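Cj0977 (Campylobacter jejuni, PDB 3BNV) is of unknown molecular function but is a sigma28-regulated, nonflagellar virulence factor with a hot-dog fold. Local coordinates at residues Glu85-Ile90 against Ile139-Thr144. Sequence-based numbering, arbitrary orientation.
Sequences EFSVII and IQVVST
V88 and V142 form the hydrogen-bonded pair at the middle of an antiparallel strand pairing, V88 N to V142 O and V142 N to V88 O both 2.9 Å, with S87-S143 and I89-V141 as the non-hydrogen-bonded pairs beside it. Two further bonds, T144 N to F86 O and I90 N to Q140 O, extend the register, and the short strand axes run at 143°, well short of exact antiparallelism. Apolar contact on the V142 face comes from I90: its CD1 meets V142 CG2 at 3.7 Å, while its CG1 lies 3.8 Å from Q140 CB. Chi1 of I90 (54°) sets CG1 between the backbone N and the carbonyl carbon, on the side of Q140. The other face carries S87, I89, V141 and S143. There I89 CG2 touches I139 CG2 at 3.8 Å, the two side chains crossing obliquely, and S87 CB sits 3.9 Å from V141 CG1. S87 OG is hydrogen-bonded to Q79, and I89 also packs on F71, N75 and Q79, which places this face against helix 67-82. At the start of the pairing, T144 O lies at the edge of the F86 ring, in its plane and 3.8 Å from CD1; E85 CG covers one ring face. T144 OG1 bonds to E146 O. Strand 87-96 is outermost in the sheet of its own chain, yet I89 N bonds to D67 of the second subunit and I90 makes backbone bonds to that subunit. The protein has the hot-dog fold, its antiparallel sheet wrapping helix 67-82 as in that fold, and these intersubunit bonds are consistent with the edge-strand pairing of hot-dog dimers.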
loop_
_atom_site.group_PDB
_atom_site.type_symbol
_atom_site.label_atom_id
_atom_site.label_comp_id
_atom_site.label_asym_id
_atom_site.label_seq_id
_atom_site.Cartn_x
_atom_site.Cartn_y
_atom_site.Cartn_z
ATOM N N GLU A 85 9.157 -7.443 16.948
ATOM C CA GLU A 85 9.311 -8.583 16.074
ATOM C C GLU A 85 7.979 -9.033 15.505
ATOM O O GLU A 85 7.900 -9.435 14.363
ATOM C CB GLU A 85 9.979 -9.745 16.789
ATOM C CG GLU A 85 10.184 -10.940 15.884
ATOM C CD GLU A 85 11.034 -11.984 16.519
ATOM O OE1 GLU A 85 11.558 -12.855 15.782
ATOM O OE2 GLU A 85 11.178 -11.925 17.764
ATOM N N PHE A 86 6.931 -8.981 16.310
ATOM C CA PHE A 86 5.621 -9.432 15.869
ATOM C C PHE A 86 4.606 -8.291 15.891
ATOM O O PHE A 86 4.032 -7.987 16.925
ATOM C CB PHE A 86 5.115 -10.582 16.751
ATOM C CG PHE A 86 6.086 -11.718 16.904
ATOM C CD1 PHE A 86 6.571 -12.063 18.164
ATOM C CD2 PHE A 86 6.483 -12.469 15.804
ATOM C CE1 PHE A 86 7.450 -13.125 18.327
ATOM C CE2 PHE A 86 7.357 -13.522 15.947
ATOM C CZ PHE A 86 7.850 -13.858 17.212
ATOM N N SER A 87 4.370 -7.673 14.746
ATOM C CA SER A 87 3.424 -6.582 14.675
ATOM C C SER A 87 2.714 -6.588 13.338
ATOM O O SER A 87 3.177 -7.191 12.372
ATOM C CB SER A 87 4.120 -5.243 14.891
ATOM O OG SER A 87 4.903 -4.931 13.772
ATOM N N VAL A 88 1.574 -5.920 13.303
ATOM C CA VAL A 88 0.854 -5.725 12.074
ATOM C C VAL A 88 0.238 -4.356 12.138
ATOM O O VAL A 88 0.255 -3.710 13.208
ATOM C CB VAL A 88 -0.243 -6.789 11.867
ATOM C CG1 VAL A 88 0.336 -8.179 11.966
ATOM C CG2 VAL A 88 -1.384 -6.606 12.851
ATOM N N ILE A 89 -0.286 -3.877 11.010
ATOM C CA ILE A 89 -1.078 -2.646 11.065
ATOM C C ILE A 89 -2.552 -2.943 10.961
ATOM O O ILE A 89 -2.933 -3.883 10.277
ATOM C CB ILE A 89 -0.618 -1.593 10.070
ATOM C CG1 ILE A 89 -1.081 -1.904 8.656
ATOM C CG2 ILE A 89 0.887 -1.436 10.158
ATOM C CD1 ILE A 89 -0.673 -0.841 7.634
ATOM N N ILE A 90 -3.385 -2.186 11.681
ATOM C CA ILE A 90 -4.799 -2.536 11.779
ATOM C C ILE A 90 -5.697 -1.471 11.256
ATOM O O ILE A 90 -6.900 -1.679 11.122
ATOM C CB ILE A 90 -5.210 -2.795 13.192
ATOM C CG1 ILE A 90 -4.837 -1.607 14.066
ATOM C CG2 ILE A 90 -4.608 -4.081 13.665
ATOM C CD1 ILE A 90 -5.595 -1.568 15.334
ATOM N N ILE A 139 -0.902 5.786 11.015
ATOM C CA ILE A 139 -1.010 4.341 10.897
ATOM C C ILE A 139 -1.043 3.677 12.264
ATOM O O ILE A 139 -0.233 3.976 13.127
ATOM C CB ILE A 139 0.150 3.810 10.064
ATOM C CG1 ILE A 139 -0.004 4.310 8.626
ATOM C CG2 ILE A 139 0.181 2.326 10.090
ATOM C CD1 ILE A 139 1.010 3.735 7.706
ATOM N N GLN A 140 -1.986 2.776 12.465
ATOM C CA GLN A 140 -2.127 2.128 13.752
ATOM C C GLN A 140 -1.437 0.770 13.732
ATOM O O GLN A 140 -1.824 -0.105 12.991
ATOM C CB GLN A 140 -3.608 1.993 14.099
ATOM C CG GLN A 140 -4.333 3.304 14.399
ATOM C CD GLN A 140 -5.784 3.063 14.838
ATOM O OE1 GLN A 140 -6.536 2.335 14.165
ATOM N NE2 GLN A 140 -6.183 3.659 15.981
ATOM N N VAL A 141 -0.394 0.625 14.548
ATOM C CA VAL A 141 0.387 -0.602 14.644
ATOM C C VAL A 141 0.040 -1.334 15.935
ATOM O O VAL A 141 -0.045 -0.729 16.967
ATOM C CB VAL A 141 1.902 -0.319 14.702
ATOM C CG1 VAL A 141 2.678 -1.626 14.655
ATOM C CG2 VAL A 141 2.363 0.630 13.578
ATOM N N VAL A 142 -0.170 -2.641 15.871
ATOM C CA VAL A 142 -0.369 -3.438 17.073
ATOM C C VAL A 142 0.668 -4.548 17.109
ATOM O O VAL A 142 1.020 -5.116 16.057
ATOM C CB VAL A 142 -1.766 -4.098 17.129
ATOM C CG1 VAL A 142 -1.810 -5.062 18.254
ATOM C CG2 VAL A 142 -2.867 -3.055 17.303
ATOM N N SER A 143 1.156 -4.870 18.307
ATOM C CA SER A 143 2.146 -5.938 18.426
ATOM C C SER A 143 1.706 -7.053 19.355
ATOM O O SER A 143 0.793 -6.903 20.176
ATOM C CB SER A 143 3.527 -5.400 18.812
ATOM O OG SER A 143 3.485 -4.657 20.011
ATOM N N THR A 144 2.321 -8.207 19.198
ATOM C CA THR A 144 2.005 -9.283 20.096
ATOM C C THR A 144 3.304 -9.879 20.615
ATOM O O THR A 144 4.388 -9.598 20.073
ATOM C CB THR A 144 1.082 -10.314 19.419
ATOM O OG1 THR A 144 1.623 -10.679 18.141
ATOM C CG2 THR A 144 -0.299 -9.705 19.191
#